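PDB 4OVY: haloacid dehalogenase domain protein hydrolase from Planctomyces limnophilus, which probably acts as a hydrolase of the haloacid dehalogenase superfamily, possibly a phosphatase, and binds calcium. Local coordinates for residues Leu4-Ile16 against Trp289-Ile301. Residues are numbered along the deposited sequence; the frame is centred on the assembly and turned at random.
Sequences LPSWNDSAARRAI and WIVIDMQRDWKVI. With CIT (citric acid), chain B; EDO (1,2-ethanediol), chain G.
With CG anti to the carbonyl carbon in both W7 (chi1 -63°) and W298, the two indoles run side by side in the same direction and meet as a T-shaped pair. Here the N-terminal arm of a HAD-like α/β fold is clasped to the chain's C-terminal end by a single beta bridge, W7 with W298, a worked example of how one bridge can be reinforced by the side chains around it. W298 turns its edge to the six-membered ring of W7, the planes at 72°, and sets NE1 3.5 Å from W7 CZ3; W7 NE1 itself bonds to P142 O, tying the pair to helix 141-152. The bridge is fastened by K299 N to S6 O (2.8 Å, nearly straight) and by N8 N to D297 O.

N8 extends the grip with both ends of its amide. ND2 donates to R296 O at 2.8 Å, in the short helix 294-297, while OD1 takes K299 NZ at 2.9 Å in the carbonyl plane, the lysine chain bending at its last torsion to deliver it. Replacing N8 by alanine takes away both amide atoms and is likely to leave R296 O without this donor and K299 NZ without its acceptor, the lysine end then loose to turn.

Beyond the bridge, helix 11-16 packs on strand 290-293, which pairs in parallel with 253-260; the N-to-C directions of helix and strand are 130° apart. Small residues allow close approach: A12 CB lies 3.6 Å from I292 CG1, and A15 CB rests against I290 CG1. I292 CD1 reaches the rim of the W7 ring, joining the apolar patch to the indoles. A water bridging the two segments donates to V291 O and D297 OD2 and accepts from A12 N at 3.0 Å.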
ATOM      1  N   LEU A   4       7.321 -27.089   7.836  1.00 31.76           N
ATOM      2  CA  LEU A   4       7.108 -27.504   6.455  1.00 25.47           C
ATOM      3  C   LEU A   4       6.838 -29.010   6.317  1.00 24.64           C
ATOM      4  O   LEU A   4       7.484 -29.687   5.520  1.00 24.08           O
ATOM      5  CB  LEU A   4       8.327 -27.099   5.614  1.00 24.09           C
ATOM      6  CG  LEU A   4       8.741 -25.631   5.706  1.00 23.18           C
ATOM      7  CD1 LEU A   4       9.880 -25.359   4.739  1.00 25.74           C
ATOM      8  CD2 LEU A   4       7.558 -24.710   5.430  1.00 24.54           C
ATOM      9  N   PRO A   5       5.874 -29.537   7.089  1.00 26.14           N
ATOM     10  CA  PRO A   5       5.651 -30.993   7.110  1.00 28.14           C
ATOM     11  C   PRO A   5       5.227 -31.616   5.777  1.00 23.42           C
ATOM     12  O   PRO A   5       5.467 -32.803   5.562  1.00 26.15           O
ATOM     13  CB  PRO A   5       4.547 -31.173   8.160  1.00 30.64           C
ATOM     14  CG  PRO A   5       3.900 -29.843   8.286  1.00 30.03           C
ATOM     15  CD  PRO A   5       4.961 -28.828   8.003  1.00 28.57           C
ATOM     16  N   SER A   6       4.603 -30.835   4.900  1.00 22.95           N
ATOM     17  CA  SER A   6       4.186 -31.331   3.583  1.00 23.19           C
ATOM     18  C   SER A   6       5.283 -31.216   2.519  1.00 23.02           C
ATOM     19  O   SER A   6       5.045 -31.546   1.358  1.00 24.57           O
ATOM     20  CB  SER A   6       2.926 -30.595   3.101  1.00 22.96           C
ATOM     21  OG  SER A   6       1.828 -30.901   3.936  1.00 25.62           O
ATOM     22  N   TRP A   7       6.474 -30.757   2.914  1.00 22.43           N
ATOM     23  CA  TRP A   7       7.604 -30.634   2.002  1.00 22.04           C
ATOM     24  C   TRP A   7       8.592 -31.772   2.215  1.00 22.87           C
ATOM     25  O   TRP A   7       9.105 -31.943   3.319  1.00 25.36           O
ATOM     26  CB  TRP A   7       8.340 -29.310   2.224  1.00 22.41           C
ATOM     27  CG  TRP A   7       7.535 -28.064   1.936  1.00 21.81           C
ATOM     28  CD1 TRP A   7       6.429 -27.622   2.608  1.00 21.83           C
ATOM     29  CD2 TRP A   7       7.797 -27.094   0.918  1.00 20.77           C
ATOM     30  NE1 TRP A   7       5.988 -26.438   2.069  1.00 20.71           N
ATOM     31  CE2 TRP A   7       6.809 -26.088   1.031  1.00 20.60           C
ATOM     32  CE3 TRP A   7       8.774 -26.970  -0.077  1.00 19.36           C
ATOM     33  CZ2 TRP A   7       6.764 -24.981   0.180  1.00 20.87           C
ATOM     34  CZ3 TRP A   7       8.732 -25.862  -0.919  1.00 21.11           C
ATOM     35  CH2 TRP A   7       7.734 -24.884  -0.784  1.00 20.32           C
ATOM     36  N   ASN A   8       8.858 -32.533   1.151  1.00 24.74           N
ATOM     37  CA  ASN A   8       9.920 -33.546   1.136  1.00 26.27           C
ATOM     38  C   ASN A   8      11.285 -32.873   1.185  1.00 24.43           C
ATOM     39  O   ASN A   8      11.394 -31.667   0.962  1.00 23.97           O
ATOM     40  CB  ASN A   8       9.877 -34.366  -0.164  1.00 27.38           C
ATOM     41  CG  ASN A   8       8.665 -35.259  -0.262  1.00 30.93           C
ATOM     42  OD1 ASN A   8       8.219 -35.845   0.727  1.00 39.43           O
ATOM     43  ND2 ASN A   8       8.134 -35.386  -1.469  1.00 32.82           N
ATOM     44  N   ASP A   9      12.333 -33.657   1.432  1.00 23.40           N
ATOM     45  CA  ASP A   9      13.678 -33.138   1.284  1.00 25.28           C
ATOM     46  C   ASP A   9      13.861 -32.806  -0.197  1.00 24.15           C
ATOM     47  O   ASP A   9      13.553 -33.620  -1.056  1.00 23.64           O
ATOM     48  CB  ASP A   9      14.729 -34.145   1.749  1.00 29.46           C
ATOM     49  CG  ASP A   9      16.139 -33.557   1.771  1.00 31.62           C
ATOM     50  OD1 ASP A   9      16.306 -32.311   1.799  1.00 32.50           O
ATOM     51  OD2 ASP A   9      17.092 -34.348   1.754  1.00 33.98           O
ATOM     52  N   SER A  10      14.323 -31.595  -0.475  1.00 23.86           N
ATOM     53  CA  SER A  10      14.480 -31.108  -1.832  1.00 24.11           C
ATOM     54  C   SER A  10      15.376 -29.881  -1.821  1.00 22.82           C
ATOM     55  O   SER A  10      15.622 -29.309  -0.767  1.00 24.22           O
ATOM     56  CB  SER A  10      13.114 -30.727  -2.419  1.00 23.86           C
ATOM     57  OG  SER A  10      12.595 -29.548  -1.815  1.00 21.53           O
ATOM     58  N   ALA A  11      15.843 -29.456  -2.992  1.00 23.45           N
ATOM     59  CA  ALA A  11      16.591 -28.204  -3.072  1.00 22.48           C
ATOM     60  C   ALA A  11      15.796 -27.054  -2.464  1.00 21.62           C
ATOM     61  O   ALA A  11      16.356 -26.226  -1.741  1.00 22.45           O
ATOM     62  CB  ALA A  11      16.971 -27.884  -4.512  1.00 27.12           C
ATOM     63  N   ALA A  12      14.495 -27.007  -2.751  1.00 21.35           N
ATOM     64  CA  ALA A  12      13.652 -25.910  -2.282  1.00 21.26           C
ATOM     65  C   ALA A  12      13.487 -25.892  -0.756  1.00 20.07           C
ATOM     66  O   ALA A  12      13.609 -24.839  -0.135  1.00 21.07           O
ATOM     67  CB  ALA A  12      12.293 -25.937  -2.972  1.00 20.99           C
ATOM     68  N   ARG A  13      13.220 -27.046  -0.153  0.50 21.02           N
ATOM     69  CA  ARG A  13      13.059 -27.102   1.300  0.50 20.40           C
ATOM     70  C   ARG A  13      14.369 -26.755   1.998  0.50 20.29           C
ATOM     71  O   ARG A  13      14.366 -26.040   3.000  0.50 21.51           O
ATOM     72  CB  ARG A  13      12.554 -28.469   1.768  0.50 20.22           C
ATOM     73  CG  ARG A  13      11.951 -28.416   3.169  0.50 20.05           C
ATOM     74  CD  ARG A  13      11.587 -29.791   3.701  0.50 20.76           C
ATOM     75  NE  ARG A  13      12.764 -30.618   3.996  0.50 23.01           N
ATOM     76  CZ  ARG A  13      12.699 -31.868   4.442  0.50 24.13           C
ATOM     77  NH1 ARG A  13      11.517 -32.438   4.635  0.50 24.95           N
ATOM     78  NH2 ARG A  13      13.808 -32.553   4.692  0.50 24.99           N
ATOM     79  N   ARG A  14      15.485 -27.250   1.466  1.00 20.63           N
ATOM     80  CA  ARG A  14      16.803 -26.937   2.031  1.00 21.67           C
ATOM     81  C   ARG A  14      17.095 -25.445   1.963  1.00 21.72           C
ATOM     82  O   ARG A  14      17.538 -24.849   2.945  1.00 22.21           O
ATOM     83  CB  ARG A  14      17.910 -27.729   1.332  1.00 23.27           C
ATOM     84  CG  ARG A  14      17.869 -29.217   1.641  1.00 26.89           C
ATOM     85  CD  ARG A  14      19.117 -29.943   1.171  1.00 29.35           C
ATOM     86  NE  ARG A  14      19.215 -30.030  -0.282  1.00 28.32           N
ATOM     87  CZ  ARG A  14      18.611 -30.940  -1.047  1.00 28.81           C
ATOM     88  NH1 ARG A  14      17.824 -31.876  -0.521  1.00 28.98           N
ATOM     89  NH2 ARG A  14      18.798 -30.910  -2.362  1.00 28.79           N
ATOM     90  N   ALA A  15      16.831 -24.845   0.806  1.00 22.42           N
ATOM     91  CA  ALA A  15      17.064 -23.416   0.603  1.00 23.05           C
ATOM     92  C   ALA A  15      16.203 -22.550   1.516  1.00 20.88           C
ATOM     93  O   ALA A  15      16.690 -21.572   2.078  1.00 21.82           O
ATOM     94  CB  ALA A  15      16.809 -23.042  -0.850  1.00 23.84           C
ATOM     95  N   ILE A  16      14.927 -22.902   1.658  1.00 22.08           N
ATOM     96  CA  ILE A  16      14.012 -22.127   2.482  1.00 20.82           C
ATOM     97  C   ILE A  16      14.445 -22.165   3.944  1.00 20.72           C
ATOM     98  O   ILE A  16      14.587 -21.118   4.572  1.00 19.71           O
ATOM     99  CB  ILE A  16      12.554 -22.609   2.343  1.00 22.04           C
ATOM    100  CG1 ILE A  16      12.025 -22.258   0.951  1.00 22.24           C
ATOM    101  CG2 ILE A  16      11.674 -21.973   3.414  1.00 22.65           C
ATOM    102  CD1 ILE A  16      10.752 -22.982   0.582  1.00 23.13           C
ATOM    103  N   TRP A 289      17.709 -18.934  -8.853  1.00 21.83           N
ATOM    104  CA  TRP A 289      16.315 -19.185  -8.507  1.00 20.83           C
ATOM    105  C   TRP A 289      16.084 -20.677  -8.281  1.00 20.54           C
ATOM    106  O   TRP A 289      16.451 -21.510  -9.107  1.00 23.65           O
ATOM    107  CB  TRP A 289      15.382 -18.670  -9.607  1.00 20.17           C
ATOM    108  CG  TRP A 289      15.444 -17.182  -9.821  1.00 21.18           C
ATOM    109  CD1 TRP A 289      15.884 -16.243  -8.938  1.00 20.27           C
ATOM    110  CD2 TRP A 289      15.022 -16.459 -10.995  1.00 20.81           C
ATOM    111  NE1 TRP A 289      15.780 -14.986  -9.489  1.00 20.41           N
ATOM    112  CE2 TRP A 289      15.250 -15.092 -10.747  1.00 20.15           C
ATOM    113  CE3 TRP A 289      14.496 -16.842 -12.232  1.00 20.77           C
ATOM    114  CZ2 TRP A 289      14.950 -14.099 -11.681  1.00 20.38           C
ATOM    115  CZ3 TRP A 289      14.201 -15.851 -13.164  1.00 19.38           C
ATOM    116  CH2 TRP A 289      14.431 -14.501 -12.883  1.00 20.31           C
ATOM    117  N   ILE A 290      15.461 -21.009  -7.161  1.00 21.74           N
ATOM    118  CA  ILE A 290      15.266 -22.405  -6.784  1.00 22.77           C
ATOM    119  C   ILE A 290      13.898 -22.855  -7.265  1.00 21.26           C
ATOM    120  O   ILE A 290      12.877 -22.248  -6.935  1.00 21.37           O
ATOM    121  CB  ILE A 290      15.371 -22.603  -5.260  1.00 25.63           C
ATOM    122  CG1 ILE A 290      16.684 -22.004  -4.720  1.00 27.26           C
ATOM    123  CG2 ILE A 290      15.251 -24.082  -4.909  1.00 27.16           C
ATOM    124  CD1 ILE A 290      17.946 -22.608  -5.293  1.00 29.87           C
ATOM    125  N   VAL A 291      13.889 -23.925  -8.047  1.00 20.88           N
ATOM    126  CA  VAL A 291      12.670 -24.430  -8.647  1.00 21.57           C
ATOM    127  C   VAL A 291      12.050 -25.507  -7.757  1.00 22.25           C
ATOM    128  O   VAL A 291      12.711 -26.472  -7.381  1.00 22.46           O
ATOM    129  CB  VAL A 291      12.941 -24.993 -10.053  1.00 22.44           C
ATOM    130  CG1 VAL A 291      11.656 -25.533 -10.674  1.00 22.42           C
ATOM    131  CG2 VAL A 291      13.556 -23.905 -10.932  1.00 23.64           C
ATOM    132  N   ILE A 292      10.775 -25.320  -7.434  1.00 19.46           N
ATOM    133  CA  ILE A 292       9.984 -26.304  -6.712  1.00 20.35           C
ATOM    134  C   ILE A 292       9.323 -27.245  -7.725  1.00 21.71           C
ATOM    135  O   ILE A 292       8.505 -26.812  -8.544  1.00 21.63           O
ATOM    136  CB  ILE A 292       8.896 -25.610  -5.873  1.00 22.11           C
ATOM    137  CG1 ILE A 292       9.519 -24.643  -4.863  1.00 23.80           C
ATOM    138  CG2 ILE A 292       8.012 -26.628  -5.167  1.00 25.06           C
ATOM    139  CD1 ILE A 292       8.578 -23.544  -4.417  1.00 25.05           C
ATOM    140  N   ASP A 293       9.690 -28.526  -7.669  1.00 22.77           N
ATOM    141  CA  ASP A 293       9.079 -29.573  -8.497  1.00 23.03           C
ATOM    142  C   ASP A 293       7.859 -30.115  -7.748  1.00 22.69           C
ATOM    143  O   ASP A 293       8.008 -30.897  -6.811  1.00 22.29           O
ATOM    144  CB  ASP A 293      10.114 -30.680  -8.740  1.00 25.54           C
ATOM    145  CG  ASP A 293       9.618 -31.790  -9.662  1.00 25.01           C
ATOM    146  OD1 ASP A 293       8.409 -32.073  -9.726  1.00 27.11           O
ATOM    147  OD2 ASP A 293      10.476 -32.410 -10.317  1.00 32.12           O
HETATM  148  N   MSE A 294       6.656 -29.702  -8.160  1.00 21.12           N
HETATM  149  CA  MSE A 294       5.434 -30.063  -7.423  1.00 21.31           C
HETATM  150  C   MSE A 294       5.253 -31.572  -7.293  1.00 21.72           C
HETATM  151  O   MSE A 294       4.896 -32.073  -6.220  1.00 22.34           O
HETATM  152  CB  MSE A 294       4.196 -29.418  -8.071  1.00 21.66           C
HETATM  153  CG  MSE A 294       4.128 -27.911  -7.808  1.00 21.23           C
HETATM  154 SE   MSE A 294       2.482 -27.092  -8.528  0.75 22.97          SE
HETATM  155  CE  MSE A 294       1.273 -28.367  -7.663  1.00 16.16           C
ATOM    156  N   GLN A 295       5.501 -32.301  -8.376  1.00 21.25           N
ATOM    157  CA  GLN A 295       5.351 -33.756  -8.400  1.00 21.95           C
ATOM    158  C   GLN A 295       6.227 -34.439  -7.355  1.00 22.93           C
ATOM    159  O   GLN A 295       5.777 -35.346  -6.664  1.00 25.66           O
ATOM    160  CB  GLN A 295       5.709 -34.302  -9.788  1.00 22.76           C
ATOM    161  CG  GLN A 295       5.538 -35.812  -9.949  1.00 26.04           C
ATOM    162  CD  GLN A 295       6.124 -36.340 -11.247  1.00 30.12           C
ATOM    163  OE1 GLN A 295       7.157 -35.868 -11.716  1.00 33.36           O
ATOM    164  NE2 GLN A 295       5.470 -37.336 -11.829  1.00 35.12           N
ATOM    165  N   ARG A 296       7.471 -33.994  -7.238  1.00 22.40           N
ATOM    166  CA  ARG A 296       8.453 -34.666  -6.391  1.00 23.16           C
ATOM    167  C   ARG A 296       8.609 -34.057  -4.999  1.00 23.83           C
ATOM    168  O   ARG A 296       8.951 -34.775  -4.058  1.00 27.64           O
ATOM    169  CB  ARG A 296       9.807 -34.695  -7.094  1.00 25.36           C
ATOM    170  CG  ARG A 296       9.803 -35.549  -8.351  1.00 27.20           C
ATOM    171  CD  ARG A 296      11.204 -35.748  -8.907  1.00 30.65           C
ATOM    172  NE  ARG A 296      12.047 -36.561  -8.030  1.00 32.49           N
ATOM    173  CZ  ARG A 296      12.034 -37.893  -7.960  1.00 33.21           C
ATOM    174  NH1 ARG A 296      12.865 -38.514  -7.124  1.00 33.21           N
ATOM    175  NH2 ARG A 296      11.212 -38.617  -8.717  1.00 32.14           N
ATOM    176  N   ASP A 297       8.357 -32.754  -4.863  1.00 21.01           N
ATOM    177  CA  ASP A 297       8.743 -32.018  -3.647  1.00 22.08           C
ATOM    178  C   ASP A 297       7.633 -31.860  -2.612  1.00 19.80           C
ATOM    179  O   ASP A 297       7.917 -31.512  -1.468  1.00 21.08           O
ATOM    180  CB  ASP A 297       9.291 -30.626  -4.000  1.00 22.96           C
ATOM    181  CG  ASP A 297      10.550 -30.683  -4.868  1.00 25.14           C
ATOM    182  OD1 ASP A 297      11.121 -31.782  -5.058  1.00 25.37           O
ATOM    183  OD2 ASP A 297      10.970 -29.615  -5.358  1.00 23.98           O
ATOM    184  N   TRP A 298       6.386 -32.091  -3.013  1.00 20.36           N
ATOM    185  CA  TRP A 298       5.234 -31.854  -2.148  1.00 20.13           C
ATOM    186  C   TRP A 298       4.489 -33.155  -1.852  1.00 21.25           C
ATOM    187  O   TRP A 298       4.070 -33.863  -2.774  1.00 21.86           O
ATOM    188  CB  TRP A 298       4.278 -30.835  -2.801  1.00 20.58           C
ATOM    189  CG  TRP A 298       4.767 -29.406  -2.772  1.00 20.08           C
ATOM    190  CD1 TRP A 298       5.898 -28.928  -2.163  1.00 20.40           C
ATOM    191  CD2 TRP A 298       4.103 -28.262  -3.324  1.00 19.94           C
ATOM    192  NE1 TRP A 298       5.988 -27.574  -2.324  1.00 19.42           N
ATOM    193  CE2 TRP A 298       4.899 -27.134  -3.027  1.00 19.92           C
ATOM    194  CE3 TRP A 298       2.914 -28.080  -4.034  1.00 22.16           C
ATOM    195  CZ2 TRP A 298       4.550 -25.841  -3.426  1.00 19.73           C
ATOM    196  CZ3 TRP A 298       2.566 -26.788  -4.435  1.00 20.41           C
ATOM    197  CH2 TRP A 298       3.382 -25.690  -4.130  1.00 20.57           C
ATOM    198  N   LYS A 299       4.314 -33.447  -0.562  1.00 23.07           N
ATOM    199  CA  LYS A 299       3.703 -34.697  -0.105  1.00 22.69           C
ATOM    200  C   LYS A 299       2.207 -34.712  -0.382  1.00 22.70           C
ATOM    201  O   LYS A 299       1.622 -35.767  -0.617  1.00 24.61           O
ATOM    202  CB  LYS A 299       3.921 -34.895   1.399  1.00 23.20           C
ATOM    203  CG  LYS A 299       5.370 -35.077   1.833  1.00 27.33           C
ATOM    204  CD  LYS A 299       5.424 -35.409   3.328  1.00 32.93           C
ATOM    205  CE  LYS A 299       6.784 -35.148   3.946  1.00 33.76           C
ATOM    206  NZ  LYS A 299       7.769 -36.174   3.536  1.00 39.82           N
ATOM    207  N   VAL A 300       1.602 -33.531  -0.313  1.00 22.07           N
ATOM    208  CA  VAL A 300       0.204 -33.320  -0.676  1.00 24.84           C
ATOM    209  C   VAL A 300       0.121 -32.004  -1.432  1.00 23.69           C
ATOM    210  O   VAL A 300       1.005 -31.166  -1.305  1.00 21.70           O
ATOM    211  CB  VAL A 300      -0.732 -33.284   0.564  1.00 29.05           C
ATOM    212  CG1 VAL A 300      -0.646 -34.593   1.330  1.00 34.60           C
ATOM    213  CG2 VAL A 300      -0.410 -32.113   1.487  1.00 29.34           C
ATOM    214  N   ILE A 301      -0.927 -31.828  -2.234  1.00 23.10           N
ATOM    215  CA  ILE A 301      -1.113 -30.578  -2.960  1.00 22.74           C
ATOM    216  C   ILE A 301      -2.121 -29.684  -2.240  1.00 22.18           C
ATOM    217  O   ILE A 301      -1.790 -28.566  -1.841  1.00 23.30           O
ATOM    218  CB  ILE A 301      -1.571 -30.822  -4.412  1.00 23.33           C
ATOM    219  CG1 ILE A 301      -0.602 -31.764  -5.132  1.00 25.70           C
ATOM    220  CG2 ILE A 301      -1.713 -29.501  -5.165  1.00 25.46           C
ATOM    221  CD1 ILE A 301       0.830 -31.283  -5.173  1.00 24.43           C
TER
HETATM  222  C1  CIT B 401      14.213 -35.656  -5.389  1.00 41.40           C
HETATM  223  O1  CIT B 401      13.622 -35.105  -6.345  1.00 37.69           O
HETATM  224  O2  CIT B 401      14.220 -36.905  -5.224  1.00 39.43           O
HETATM  225  C2  CIT B 401      14.947 -34.757  -4.414  1.00 39.44           C
HETATM  226  C3  CIT B 401      16.459 -34.943  -4.509  1.00 43.89           C
HETATM  227  O7  CIT B 401      16.788 -36.229  -3.963  1.00 46.31           O
HETATM  228  C4  CIT B 401      16.957 -34.883  -5.961  1.00 47.49           C
HETATM  229  C5  CIT B 401      18.424 -35.254  -6.124  1.00 48.24           C
HETATM  230  O3  CIT B 401      18.870 -35.314  -7.292  1.00 47.79           O
HETATM  231  O4  CIT B 401      19.150 -35.490  -5.127  1.00 54.88           O
HETATM  232  C6  CIT B 401      17.083 -33.835  -3.674  1.00 43.14           C
HETATM  233  O5  CIT B 401      17.364 -32.748  -4.218  1.00 41.43           O
HETATM  234  O6  CIT B 401      17.293 -34.019  -2.458  1.00 39.28           O
HETATM  235  C1  EDO G 406       5.213 -37.245  -4.087  1.00 50.45           C
HETATM  236  O1  EDO G 406       6.594 -36.879  -4.036  1.00 55.55           O
HETATM  237  C2  EDO G 406       4.689 -37.534  -2.683  1.00 46.40           C
HETATM  238  O2  EDO G 406       5.692 -37.242  -1.702  1.00 41.23           O
HETATM  239  O   HOH W   1      10.293 -30.031  -0.646  1.00 23.49           O
HETATM  240  O   HOH W   2      11.902 -33.994  -3.438  1.00 27.91           O
HETATM  241  O   HOH W   3      13.297 -28.355  -5.187  1.00 23.94           O